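Local coordinates for protein xyloglucan-specific endo-beta-1,4-glucanase GH12 (PDB 4NPR) that probably hydrolyses internal beta-1,4-glucosidic linkages of xyloglucan, with retention of the beta-configuration, yielding xyloglucan oligosaccharides, at residues Leu41-Trp46 with Gly54-Thr59; Trp70-Ser75 with Ala221-Phe226; Ser103-Trp108 with Ser194-Asp199; Val217-Gly222 with Tyr238-Ala243. All blocks are in the same frame, centred on the assembly; numbering follows the deposited sequence.

Overall arrangement
Three of the four contacts join the two stacked sheets of a beta-jelly roll, and the fourth lies within one sheet. Contacts 1, 2 and 4 are buried. Contact 1 is held by an asparagine side chain, contact 2 by indole rings and a bridging water, and contact 4 by aliphatic and aromatic packing with a second water. Contacts 2 and 4 share A221 and G222 of strand 215-226, while contacts 1 and 2 use the neighbouring strands 53-64 and 67-77. Contact 3, only partly buried, pairs backbones at the outermost strand 192-196. Its centre lies about 9 Å from that of contact 4, and S106 OG bonds to S239 O between them.

Contact 1 (Leu41-Trp46 with Gly54-Thr59); sequences LYNNLW and GSQCTT
The carboxamide of N43 reaches across to strand 54-59 and makes both hydrogen bonds of the contact. T58 OG1 donates to N43 OD1 at 2.7 Å, tilted 21° from the carbonyl plane. At the other end of the amide, N43 ND2 donates to the backbone Q56 O at 3.2 Å, nearly straight at 165°. Q56 O lies in the plane of the N43 amide, but the donor stands above the peptide carbonyl plane of Q56. With CG anti to the backbone N (chi1 -157°), the amide extends toward the strand and bridges two residues that lie on either side of C57. Two partners beyond the segments add to this network: D29 O also accepts from N43 ND2, and T72 OG1 bonds to T58 OG1.

Van der Waals contacts flank the amide. L41 and T58 meet tip to tip, L41 CD2 lying 4.0 Å from T58 CG2. On the far side, L45 crosses the Q56 side chain at a slant and sets its CD2 3.6 Å from Q56 OE1. The Q56 amide is held from outside, OE1 by S85 OG and W76 NE1, and NE2 by T72 OG1.

The two chains run almost antiparallel without backbone bonds between them, the nearest CA atoms being those of N43 and T58, 5.6 Å apart. Past Y42 the first chain leaves its strand and makes an inverse gamma turn centred on L45. C57 points away and forms the disulfide with C28. The end of strand 39-42 and the loop after it are thus joined by side chains to strand 53-64 of the facing sheet, as in the beta-jelly roll of glycosyl hydrolase family 12.

Contact 2 (Trp70-Ser75 with Ala221-Phe226); sequences WNTKWS and AGTEPF
Strands 70-75 and 221-226 run nearly parallel, 12° apart, with axes 9.0 Å from each other and T72 opposite T223, too far for backbone hydrogen bonding; side chains and one water span the gap. P225 sits on the indole of W74 in a CH-pi contact: its CB is 3.4 Å from the centroid of the six-membered ring and 16° off the ring normal, over the face but offset toward the rim. A chi1 of 59° tucks the W74 indole between its own backbone N and carbonyl carbon, with one ring face turned to P225, and a bond from NE1 to Y112 OH helps fix the turn of the ring. T72 and T223 meet methyl to methyl, CG2 to CG2 at 4.1 Å, while their hydroxyls bond elsewhere, to T58 and D120 among others. W70 presents an edge instead of a face, its CZ2 3.7 Å from A221 O. A water in the indole plane links the same pair, accepting from W70 NE1 at 2.9 Å and donating to A221 O at 3.0 Å. The contact lies in the interior of the sandwich: strand 67-77 runs between 53-64 and 231-240 in one sheet, and strand 215-226 between 87-97 and 117-128 in the other.

Contact 3 (Ser103-Trp108 with Ser194-Asp199); sequences SIDSTW and SGDMRD. With SO4 (sulfate ion), chain C.
I104 and M197 cross at about a right angle, CB to CB at 3.7 Å, where an antiparallel pair of strands gives way to a capped helix start. Strand 105-108 pairs with the outermost strand 194-196 of the sheet. S106 and G195 form the hydrogen-bonded pair, exchanging bonds both ways, S106 N to G195 O being 2.9 Å. Beyond the last bridge, M197 N still donates to I104 O at 2.7 Å, but from above the carbonyl plane, as the chain turns away. On the face that carries S106, its CB lies 4.0 Å from M197 CG. The opposite face carries T107 beside S194, with their hydroxyls OG1 and OG bonded at 2.9 Å, and D105 beside D196. These two carboxylates cross with planes 85° apart, OD1 to OD1 at 3.9 Å, a closeness that may raise the proton affinity of one of them. Backbone donors probably offset part of the charge on D196. A chi1 of -170° turns its carboxylate back toward I104, where D196 OD1 accepts from I104 N at 2.8 Å and, as a capping bond, from R198 N at 3.0 Å, the two N-H groups arriving from opposite faces of the carboxylate.

Contact 4 (Val217-Gly222 with Tyr238-Ala243); sequences VDVQAG and YSVSVA. With SO4 (sulfate ion), chain C.
The methyl of A221 rests against the phenol of Y238, its CB 3.3 Å from Y238 CE1 and 3.4 Å from Y238 OH, an approach oblique to the ring. Farther along, V219 divides its two methyls between two residues of the facing segment 238-243: CG1 meets V240 CG2 at 4.2 Å, and CG2 reaches V242 CG2 at 4.5 Å. The split follows from a first torsion of -178°, which swings CG1 anti to the backbone N and CG2 anti to the carbonyl carbon. No direct hydrogen bond crosses the gap. A water between these buried residues replaces one, accepting a hydrogen bond from Y238 OH at 2.5 Å and donating to V219 O at 2.6 Å, so that a phenol and a peptide carbonyl in the interior are both satisfied.

The Y238 ring is positioned by aromatic neighbours, with W108 packed edge-to-face against it and Y123 touching it from the other sheet. V240 is backed by I104 and L91, and V242 by L91 and F93. S239 points outward from the same strand, its OG donating to a sulfate ion, probably from the crystallisation liquor, at 2.8 Å; T67 OG1 binds that ion too.

The two strands run nearly antiparallel, 167° apart, with axes 9.1 Å from each other across the sandwich. Strand 231-240 has 67-77 and 105-113 as its neighbours, and the tail 241-243 runs on beside S103, to which A243 is bonded through the backbone.

Contact 1 (Leu41-Trp46 with Gly54-Thr59)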
loop_
_atom_site.group_PDB
_atom_site.type_symbol
_atom_site.label_atom_id
_atom_site.label_comp_id
_atom_site.label_asym_id
_atom_site.label_seq_id
_atom_site.Cartn_x
_atom_site.Cartn_y
_atom_site.Cartn_z
ATOM N N LEU A 41 -1.458 10.059 -8.195
ATOM C CA LEU A 41 -1.598 8.674 -8.556
ATOM C C LEU A 41 -0.395 8.330 -9.390
ATOM O O LEU A 41 -0.097 9.030 -10.340
ATOM C CB LEU A 41 -2.888 8.474 -9.347
ATOM C CG LEU A 41 -3.219 7.091 -9.887
ATOM C CD1 LEU A 41 -3.621 6.142 -8.772
ATOM C CD2 LEU A 41 -4.390 7.180 -10.857
ATOM N N TYR A 42 0.262 7.232 -9.063
ATOM C CA TYR A 42 1.570 6.873 -9.630
ATOM C C TYR A 42 1.511 5.526 -10.290
ATOM O O TYR A 42 0.871 4.641 -9.775
ATOM C CB TYR A 42 2.619 6.725 -8.522
ATOM C CG TYR A 42 3.015 7.973 -7.788
ATOM C CD1 TYR A 42 4.055 8.790 -8.279
ATOM C CD2 TYR A 42 2.396 8.333 -6.570
ATOM C CE1 TYR A 42 4.462 9.926 -7.593
ATOM C CE2 TYR A 42 2.797 9.483 -5.875
ATOM C CZ TYR A 42 3.834 10.261 -6.389
ATOM O OH TYR A 42 4.265 11.390 -5.755
ATOM N N ASN A 43 2.214 5.377 -11.395
ATOM C CA ASN A 43 2.435 4.093 -12.049
ATOM C C ASN A 43 3.625 3.398 -11.331
ATOM O O ASN A 43 3.514 2.233 -10.902
ATOM C CB ASN A 43 2.719 4.339 -13.548
ATOM C CG ASN A 43 2.427 3.151 -14.431
ATOM O OD1 ASN A 43 1.541 2.367 -14.191
ATOM N ND2 ASN A 43 3.162 3.058 -15.499
ATOM N N ASN A 44 4.742 4.115 -11.169
ATOM C CA ASN A 44 5.817 3.702 -10.245
ATOM C C ASN A 44 6.293 2.259 -10.513
ATOM O O ASN A 44 6.169 1.370 -9.686
ATOM C CB ASN A 44 5.321 3.905 -8.804
ATOM C CG ASN A 44 6.367 3.585 -7.740
ATOM O OD1 ASN A 44 7.548 3.721 -7.945
ATOM N ND2 ASN A 44 5.902 3.172 -6.575
ATOM N N LEU A 45 6.859 2.055 -11.691
ATOM C CA LEU A 45 7.345 0.756 -12.102
ATOM C C LEU A 45 8.784 0.513 -11.600
ATOM O O LEU A 45 9.645 0.023 -12.311
ATOM C CB LEU A 45 7.291 0.670 -13.628
ATOM C CG LEU A 45 5.932 0.941 -14.264
ATOM C CD1 LEU A 45 5.918 0.557 -15.737
ATOM C CD2 LEU A 45 4.889 0.124 -13.528
ATOM N N TRP A 46 9.040 0.845 -10.347
ATOM C CA TRP A 46 10.408 0.837 -9.837
ATOM C C TRP A 46 11.139 -0.507 -10.055
ATOM O O TRP A 46 12.356 -0.536 -10.141
ATOM C CB TRP A 46 10.404 1.238 -8.364
ATOM C CG TRP A 46 9.776 0.273 -7.431
ATOM C CD1 TRP A 46 8.498 0.315 -6.962
ATOM C CD2 TRP A 46 10.385 -0.883 -6.822
ATOM N NE1 TRP A 46 8.274 -0.741 -6.096
ATOM C CE2 TRP A 46 9.412 -1.488 -6.003
ATOM C CE3 TRP A 46 11.648 -1.458 -6.894
ATOM C CZ2 TRP A 46 9.668 -2.615 -5.248
ATOM C CZ3 TRP A 46 11.909 -2.581 -6.134
ATOM C CH2 TRP A 46 10.919 -3.148 -5.318
ATOM N N GLY A 54 7.118 -7.875 -19.716
ATOM C CA GLY A 54 5.873 -7.289 -19.192
ATOM C C GLY A 54 5.752 -5.775 -19.317
ATOM O O GLY A 54 6.672 -5.089 -19.743
ATOM N N SER A 55 4.602 -5.242 -18.932
ATOM C CA SER A 55 4.450 -3.803 -18.837
ATOM C C SER A 55 3.236 -3.511 -17.978
ATOM O O SER A 55 2.597 -4.439 -17.482
ATOM C CB SER A 55 4.357 -3.143 -20.221
ATOM O OG SER A 55 3.248 -3.596 -21.007
ATOM N N GLN A 56 2.936 -2.238 -17.773
ATOM C CA GLN A 56 1.844 -1.857 -16.906
ATOM C C GLN A 56 1.452 -0.424 -17.146
ATOM O O GLN A 56 2.324 0.417 -17.193
ATOM C CB GLN A 56 2.274 -2.004 -15.442
ATOM C CG GLN A 56 1.348 -1.390 -14.396
ATOM C CD GLN A 56 1.714 -1.873 -13.023
ATOM O OE1 GLN A 56 2.688 -2.634 -12.862
ATOM N NE2 GLN A 56 0.940 -1.451 -12.003
ATOM N N CYS A 57 0.131 -0.197 -17.243
ATOM C CA CYS A 57 -0.502 1.122 -17.419
ATOM C C CYS A 57 -1.529 1.385 -16.337
ATOM O O CYS A 57 -2.316 0.515 -15.954
ATOM C CB CYS A 57 -1.224 1.220 -18.768
ATOM S SG CYS A 57 -0.146 0.852 -20.176
ATOM N N THR A 58 -1.532 2.615 -15.861
ATOM C CA THR A 58 -2.389 3.031 -14.768
ATOM C C THR A 58 -3.378 4.061 -15.295
ATOM O O THR A 58 -3.038 4.894 -16.132
ATOM C CB THR A 58 -1.501 3.574 -13.632
ATOM O OG1 THR A 58 -0.864 2.476 -13.002
ATOM C CG2 THR A 58 -2.279 4.308 -12.576
ATOM N N THR A 59 -4.618 4.023 -14.818
ATOM C CA THR A 59 -5.638 4.980 -15.315
ATOM C C THR A 59 -6.396 5.655 -14.204
ATOM O O THR A 59 -6.995 5.027 -13.376
ATOM C CB THR A 59 -6.667 4.278 -16.237
ATOM O OG1 THR A 59 -5.990 3.675 -17.353
ATOM C CG2 THR A 59 -7.772 5.273 -16.749
#

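Contact 2 (Trp70-Ser75 with Ala221-Phe226)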
loop_
_atom_site.group_PDB
_atom_site.type_symbol
_atom_site.label_atom_id
_atom_site.label_comp_id
_atom_site.label_asym_id
_atom_site.label_seq_id
_atom_site.Cartn_x
_atom_site.Cartn_y
_atom_site.Cartn_z
ATOM N N TRP A 70 -9.865 4.631 -9.812
ATOM C CA TRP A 70 -8.777 4.405 -10.758
ATOM C C TRP A 70 -8.560 2.938 -10.983
ATOM O O TRP A 70 -9.217 2.106 -10.327
ATOM C CB TRP A 70 -7.465 5.022 -10.266
ATOM C CG TRP A 70 -6.903 4.479 -8.942
ATOM C CD1 TRP A 70 -7.315 4.800 -7.670
ATOM C CD2 TRP A 70 -5.789 3.576 -8.776
ATOM N NE1 TRP A 70 -6.524 4.151 -6.729
ATOM C CE2 TRP A 70 -5.584 3.401 -7.388
ATOM C CE3 TRP A 70 -4.947 2.911 -9.662
ATOM C CZ2 TRP A 70 -4.574 2.582 -6.887
ATOM C CZ3 TRP A 70 -3.957 2.104 -9.163
ATOM C CH2 TRP A 70 -3.776 1.937 -7.800
ATOM N N ASN A 71 -7.624 2.636 -11.893
ATOM C CA ASN A 71 -7.164 1.277 -12.096
ATOM C C ASN A 71 -5.774 1.163 -12.689
ATOM O O ASN A 71 -5.180 2.136 -13.186
ATOM C CB ASN A 71 -8.139 0.501 -12.988
ATOM C CG ASN A 71 -8.033 0.882 -14.454
ATOM O OD1 ASN A 71 -6.954 0.791 -15.077
ATOM N ND2 ASN A 71 -9.171 1.294 -15.031
ATOM N N THR A 72 -5.274 -0.057 -12.661
ATOM C CA THR A 72 -4.075 -0.356 -13.362
ATOM C C THR A 72 -4.144 -1.753 -14.001
ATOM O O THR A 72 -4.807 -2.647 -13.482
ATOM C CB THR A 72 -2.883 -0.208 -12.403
ATOM O OG1 THR A 72 -1.670 -0.328 -13.146
ATOM C CG2 THR A 72 -2.894 -1.256 -11.339
ATOM N N LYS A 73 -3.416 -1.924 -15.101
ATOM C CA LYS A 73 -3.440 -3.124 -15.889
ATOM C C LYS A 73 -2.043 -3.524 -16.165
ATOM O O LYS A 73 -1.209 -2.671 -16.449
ATOM C CB LYS A 73 -4.125 -2.834 -17.209
ATOM C CG LYS A 73 -5.563 -2.413 -16.988
ATOM C CD LYS A 73 -6.345 -2.071 -18.240
ATOM C CE LYS A 73 -7.823 -1.983 -17.860
ATOM N NZ LYS A 73 -8.483 -0.833 -18.530
ATOM N N TRP A 74 -1.770 -4.822 -16.125
ATOM C CA TRP A 74 -0.403 -5.262 -16.196
ATOM C C TRP A 74 -0.230 -6.707 -16.564
ATOM O O TRP A 74 -1.114 -7.519 -16.365
ATOM C CB TRP A 74 0.347 -4.971 -14.858
ATOM C CG TRP A 74 -0.220 -5.604 -13.581
ATOM C CD1 TRP A 74 -1.067 -5.012 -12.679
ATOM C CD2 TRP A 74 0.043 -6.922 -13.066
ATOM N NE1 TRP A 74 -1.361 -5.875 -11.649
ATOM C CE2 TRP A 74 -0.700 -7.059 -11.863
ATOM C CE3 TRP A 74 0.833 -7.979 -13.488
ATOM C CZ2 TRP A 74 -0.658 -8.205 -11.082
ATOM C CZ3 TRP A 74 0.860 -9.151 -12.707
ATOM C CH2 TRP A 74 0.112 -9.247 -11.520
ATOM N N SER A 75 0.937 -7.004 -17.128
ATOM C CA SER A 75 1.442 -8.347 -17.202
ATOM C C SER A 75 2.917 -8.257 -16.885
ATOM O O SER A 75 3.591 -7.354 -17.375
ATOM C CB SER A 75 1.304 -8.905 -18.610
ATOM O OG SER A 75 -0.050 -8.913 -19.022
ATOM N N ALA A 221 -1.943 3.924 -1.052
ATOM C CA ALA A 221 -2.687 2.663 -1.215
ATOM C C ALA A 221 -2.683 2.209 -2.708
ATOM O O ALA A 221 -3.008 3.002 -3.601
ATOM C CB ALA A 221 -4.107 2.790 -0.675
ATOM N N GLY A 222 -2.254 0.956 -2.944
ATOM C CA GLY A 222 -2.174 0.392 -4.272
ATOM C C GLY A 222 -1.944 -1.116 -4.292
ATOM O O GLY A 222 -2.349 -1.847 -3.373
ATOM N N THR A 223 -1.281 -1.586 -5.346
ATOM C CA THR A 223 -0.999 -2.995 -5.469
ATOM C C THR A 223 0.466 -3.225 -5.866
ATOM O O THR A 223 1.015 -2.438 -6.639
ATOM C CB THR A 223 -1.942 -3.661 -6.502
ATOM O OG1 THR A 223 -1.599 -5.052 -6.677
ATOM C CG2 THR A 223 -1.854 -2.960 -7.793
ATOM N N GLU A 224 1.075 -4.299 -5.336
ATOM C CA GLU A 224 2.459 -4.713 -5.703
ATOM C C GLU A 224 2.406 -6.053 -6.401
ATOM O O GLU A 224 2.192 -7.083 -5.759
ATOM C CB GLU A 224 3.384 -4.874 -4.476
ATOM C CG GLU A 224 3.841 -3.589 -3.837
ATOM C CD GLU A 224 4.689 -3.827 -2.558
ATOM O OE1 GLU A 224 4.383 -4.795 -1.824
ATOM O OE2 GLU A 224 5.619 -3.018 -2.249
ATOM N N PRO A 225 2.589 -6.055 -7.708
ATOM C CA PRO A 225 2.586 -7.307 -8.437
ATOM C C PRO A 225 3.960 -7.993 -8.557
ATOM O O PRO A 225 4.989 -7.317 -8.690
ATOM C CB PRO A 225 2.085 -6.882 -9.803
ATOM C CG PRO A 225 2.614 -5.517 -9.977
ATOM C CD PRO A 225 2.491 -4.892 -8.607
ATOM N N PHE A 226 3.957 -9.328 -8.535
ATOM C CA PHE A 226 5.160 -10.123 -8.769
ATOM C C PHE A 226 5.125 -10.756 -10.182
ATOM O O PHE A 226 6.079 -10.662 -10.926
ATOM C CB PHE A 226 5.339 -11.158 -7.665
ATOM C CG PHE A 226 5.503 -10.558 -6.253
ATOM C CD1 PHE A 226 4.417 -10.022 -5.550
ATOM C CD2 PHE A 226 6.729 -10.590 -5.599
ATOM C CE1 PHE A 226 4.559 -9.535 -4.240
ATOM C CE2 PHE A 226 6.885 -10.076 -4.299
ATOM C CZ PHE A 226 5.796 -9.559 -3.617
HETATM O O HOH W 1 -5.990 3.421 -3.931
#

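Contact 3 (Ser103-Trp108 with Ser194-Asp199)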
loop_
_atom_site.group_PDB
_atom_site.type_symbol
_atom_site.label_atom_id
_atom_site.label_comp_id
_atom_site.label_asym_id
_atom_site.label_seq_id
_atom_site.Cartn_x
_atom_site.Cartn_y
_atom_site.Cartn_z
ATOM N N SER A 103 -7.346 10.892 13.864
ATOM C CA SER A 103 -7.825 9.778 13.043
ATOM C C SER A 103 -7.173 9.707 11.677
ATOM O O SER A 103 -6.717 10.723 11.124
ATOM C CB SER A 103 -9.339 9.902 12.842
ATOM O OG SER A 103 -9.575 10.998 11.972
ATOM N N ILE A 104 -7.181 8.500 11.126
ATOM C CA ILE A 104 -6.893 8.282 9.702
ATOM C C ILE A 104 -8.000 7.424 9.057
ATOM O O ILE A 104 -7.780 6.259 8.728
ATOM C CB ILE A 104 -5.545 7.585 9.526
ATOM C CG1 ILE A 104 -4.489 8.163 10.461
ATOM C CG2 ILE A 104 -5.053 7.681 8.091
ATOM C CD1 ILE A 104 -3.245 7.300 10.451
ATOM N N ASP A 105 -9.199 7.987 8.911
ATOM C CA ASP A 105 -10.323 7.232 8.352
ATOM C C ASP A 105 -10.062 6.910 6.879
ATOM O O ASP A 105 -9.637 7.775 6.140
ATOM C CB ASP A 105 -11.641 8.012 8.486
ATOM C CG ASP A 105 -12.066 8.255 9.975
ATOM O OD1 ASP A 105 -11.423 7.727 10.929
ATOM O OD2 ASP A 105 -13.052 9.018 10.174
ATOM N N SER A 106 -10.275 5.663 6.456
ATOM C CA SER A 106 -10.113 5.291 5.026
ATOM C C SER A 106 -11.202 4.335 4.573
ATOM O O SER A 106 -11.583 3.450 5.325
ATOM C CB SER A 106 -8.756 4.597 4.801
ATOM O OG SER A 106 -8.502 4.308 3.419
ATOM N N THR A 107 -11.650 4.454 3.331
ATOM C CA THR A 107 -12.560 3.468 2.770
ATOM C C THR A 107 -12.042 3.040 1.408
ATOM O O THR A 107 -11.663 3.879 0.608
ATOM C CB THR A 107 -14.013 4.033 2.639
ATOM O OG1 THR A 107 -14.558 4.342 3.946
ATOM C CG2 THR A 107 -14.958 3.012 1.895
ATOM N N TRP A 108 -12.070 1.735 1.135
ATOM C CA TRP A 108 -11.433 1.187 -0.039
ATOM C C TRP A 108 -12.258 0.016 -0.491
ATOM O O TRP A 108 -12.576 -0.846 0.295
ATOM C CB TRP A 108 -10.008 0.700 0.294
ATOM C CG TRP A 108 -9.062 0.480 -0.865
ATOM C CD1 TRP A 108 -9.291 0.746 -2.194
ATOM C CD2 TRP A 108 -7.695 0.050 -0.783
ATOM N NE1 TRP A 108 -8.169 0.451 -2.939
ATOM C CE2 TRP A 108 -7.172 0.047 -2.089
ATOM C CE3 TRP A 108 -6.867 -0.319 0.270
ATOM C CZ2 TRP A 108 -5.879 -0.330 -2.366
ATOM C CZ3 TRP A 108 -5.573 -0.691 0.001
ATOM C CH2 TRP A 108 -5.088 -0.693 -1.311
ATOM N N SER A 194 -13.638 -0.339 5.515
ATOM C CA SER A 194 -13.814 1.018 6.041
ATOM C C SER A 194 -13.361 1.067 7.512
ATOM O O SER A 194 -13.842 0.314 8.359
ATOM C CB SER A 194 -15.270 1.492 5.888
ATOM O OG SER A 194 -15.432 2.847 6.276
ATOM N N GLY A 195 -12.390 1.928 7.807
ATOM C CA GLY A 195 -11.857 1.993 9.171
ATOM C C GLY A 195 -10.862 3.078 9.484
ATOM O O GLY A 195 -10.370 3.767 8.607
ATOM N N ASP A 196 -10.580 3.210 10.774
ATOM C CA ASP A 196 -9.605 4.173 11.249
ATOM C C ASP A 196 -8.193 3.570 11.164
ATOM O O ASP A 196 -7.844 2.685 11.944
ATOM C CB ASP A 196 -9.935 4.657 12.681
ATOM C CG ASP A 196 -9.065 5.827 13.098
ATOM O OD1 ASP A 196 -8.169 6.145 12.309
ATOM O OD2 ASP A 196 -9.249 6.463 14.164
ATOM N N MET A 197 -7.365 4.049 10.234
ATOM C CA MET A 197 -5.999 3.482 10.094
ATOM C C MET A 197 -5.083 3.773 11.322
ATOM O O MET A 197 -3.962 3.291 11.422
ATOM C CB MET A 197 -5.321 3.971 8.822
ATOM C CG MET A 197 -5.936 3.530 7.499
ATOM S SD MET A 197 -6.325 1.772 7.327
ATOM C CE MET A 197 -4.699 1.072 7.067
ATOM N N ARG A 198 -5.596 4.526 12.283
ATOM C CA ARG A 198 -4.838 4.826 13.441
ATOM C C ARG A 198 -4.760 3.650 14.357
ATOM O O ARG A 198 -3.937 3.642 15.278
ATOM C CB ARG A 198 -5.431 6.005 14.166
ATOM C CG ARG A 198 -4.387 6.689 14.989
ATOM C CD ARG A 198 -5.016 7.754 15.840
ATOM N NE ARG A 198 -5.472 7.217 17.108
ATOM C CZ ARG A 198 -5.902 7.974 18.096
ATOM N NH1 ARG A 198 -5.931 9.272 17.963
ATOM N NH2 ARG A 198 -6.307 7.436 19.213
ATOM N N ASP A 199 -5.604 2.651 14.132
ATOM C CA ASP A 199 -5.608 1.506 15.050
ATOM C C ASP A 199 -4.296 0.718 14.945
ATOM O O ASP A 199 -3.801 0.216 15.918
ATOM C CB ASP A 199 -6.842 0.590 14.832
ATOM C CG ASP A 199 -8.212 1.313 15.090
ATOM O OD1 ASP A 199 -8.304 2.228 15.933
ATOM O OD2 ASP A 199 -9.213 0.949 14.425
HETATM S S SO4 C . -16.048 7.807 1.193
HETATM O O1 SO4 C . -16.095 6.553 1.990
HETATM O O2 SO4 C . -15.115 7.564 0.060
HETATM O O3 SO4 C . -17.424 8.091 0.693
HETATM O O4 SO4 C . -15.568 8.959 2.025
#

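Contact 4 (Val217-Gly222 with Tyr238-Ala243)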
loop_
_atom_site.group_PDB
_atom_site.type_symbol
_atom_site.label_atom_id
_atom_site.label_comp_id
_atom_site.label_asym_id
_atom_site.label_seq_id
_atom_site.Cartn_x
_atom_site.Cartn_y
_atom_site.Cartn_z
ATOM N N VAL A 217 4.463 10.527 7.539
ATOM C CA VAL A 217 4.814 11.379 6.368
ATOM C C VAL A 217 4.341 10.971 4.953
ATOM O O VAL A 217 4.486 11.769 4.009
ATOM C CB VAL A 217 6.333 11.676 6.266
ATOM C CG1 VAL A 217 6.864 12.156 7.602
ATOM C CG2 VAL A 217 7.132 10.472 5.757
ATOM N N ASP A 218 3.821 9.750 4.803
ATOM C CA ASP A 218 3.288 9.271 3.518
ATOM C C ASP A 218 2.173 8.244 3.838
ATOM O O ASP A 218 2.364 7.400 4.697
ATOM C CB ASP A 218 4.407 8.633 2.642
ATOM C CG ASP A 218 5.140 9.666 1.699
ATOM O OD1 ASP A 218 4.560 10.081 0.644
ATOM O OD2 ASP A 218 6.321 10.025 1.991
ATOM N N VAL A 219 1.011 8.361 3.175
ATOM C CA VAL A 219 -0.045 7.353 3.213
ATOM C C VAL A 219 -0.507 7.002 1.791
ATOM O O VAL A 219 -1.212 7.765 1.134
ATOM C CB VAL A 219 -1.249 7.825 4.026
ATOM C CG1 VAL A 219 -2.320 6.740 4.099
ATOM C CG2 VAL A 219 -0.800 8.216 5.402
ATOM N N GLN A 220 -0.126 5.808 1.358
ATOM C CA GLN A 220 -0.258 5.381 -0.024
ATOM C C GLN A 220 -1.043 4.069 -0.090
ATOM O O GLN A 220 -0.831 3.207 0.738
ATOM C CB GLN A 220 1.117 5.128 -0.579
ATOM C CG GLN A 220 2.047 6.308 -0.428
ATOM C CD GLN A 220 3.353 6.041 -1.138
ATOM O OE1 GLN A 220 4.225 5.338 -0.633
ATOM N NE2 GLN A 220 3.470 6.559 -2.346
ATOM N N ALA A 221 -1.943 3.924 -1.052
ATOM C CA ALA A 221 -2.687 2.663 -1.215
ATOM C C ALA A 221 -2.683 2.209 -2.708
ATOM O O ALA A 221 -3.008 3.002 -3.601
ATOM C CB ALA A 221 -4.107 2.790 -0.675
ATOM N N GLY A 222 -2.254 0.956 -2.944
ATOM C CA GLY A 222 -2.174 0.392 -4.272
ATOM C C GLY A 222 -1.944 -1.116 -4.292
ATOM O O GLY A 222 -2.349 -1.847 -3.373
ATOM N N TYR A 238 -11.712 4.819 -3.303
ATOM C CA TYR A 238 -10.671 4.879 -2.313
ATOM C C TYR A 238 -10.700 6.286 -1.730
ATOM O O TYR A 238 -10.793 7.266 -2.473
ATOM C CB TYR A 238 -9.261 4.583 -2.898
ATOM C CG TYR A 238 -8.152 4.815 -1.868
ATOM C CD1 TYR A 238 -7.929 3.906 -0.839
ATOM C CD2 TYR A 238 -7.408 5.977 -1.870
ATOM C CE1 TYR A 238 -6.979 4.130 0.157
ATOM C CE2 TYR A 238 -6.452 6.224 -0.898
ATOM C CZ TYR A 238 -6.218 5.295 0.111
ATOM O OH TYR A 238 -5.244 5.535 1.060
ATOM N N SER A 239 -10.664 6.384 -0.406
ATOM C CA SER A 239 -10.440 7.658 0.259
ATOM C C SER A 239 -9.645 7.430 1.511
ATOM O O SER A 239 -9.635 6.328 2.059
ATOM C CB SER A 239 -11.735 8.382 0.638
ATOM O OG SER A 239 -12.605 7.537 1.313
ATOM N N VAL A 240 -8.938 8.495 1.898
ATOM C CA VAL A 240 -8.261 8.581 3.176
ATOM C C VAL A 240 -8.097 10.034 3.549
ATOM O O VAL A 240 -7.920 10.889 2.694
ATOM C CB VAL A 240 -6.881 7.843 3.176
ATOM C CG1 VAL A 240 -5.858 8.544 2.302
ATOM C CG2 VAL A 240 -6.347 7.667 4.597
ATOM N N SER A 241 -8.179 10.310 4.835
ATOM C CA SER A 241 -7.822 11.616 5.334
ATOM C C SER A 241 -7.053 11.509 6.675
ATOM O O SER A 241 -7.301 10.642 7.495
ATOM C CB SER A 241 -9.074 12.528 5.418
ATOM O OG SER A 241 -9.938 12.134 6.485
ATOM N N VAL A 242 -6.088 12.389 6.854
ATOM C CA VAL A 242 -5.389 12.486 8.110
ATOM C C VAL A 242 -6.013 13.622 8.921
ATOM O O VAL A 242 -5.915 14.776 8.558
ATOM C CB VAL A 242 -3.888 12.738 7.880
ATOM C CG1 VAL A 242 -3.183 13.057 9.202
ATOM C CG2 VAL A 242 -3.235 11.535 7.181
ATOM N N ALA A 243 -6.696 13.280 9.994
ATOM C CA ALA A 243 -7.195 14.282 10.924
ATOM C C ALA A 243 -6.324 14.250 12.214
ATOM O O ALA A 243 -5.539 13.307 12.427
ATOM C CB ALA A 243 -8.676 14.031 11.231
ATOM O OXT ALA A 243 -6.357 15.143 13.082
HETATM S S SO4 C . -16.048 7.807 1.193
HETATM O O1 SO4 C . -16.095 6.553 1.990
HETATM O O2 SO4 C . -15.115 7.564 0.060
HETATM O O3 SO4 C . -17.424 8.091 0.693
HETATM O O4 SO4 C . -15.568 8.959 2.025
HETATM O O HOH W 2 -3.510 7.059 0.097
#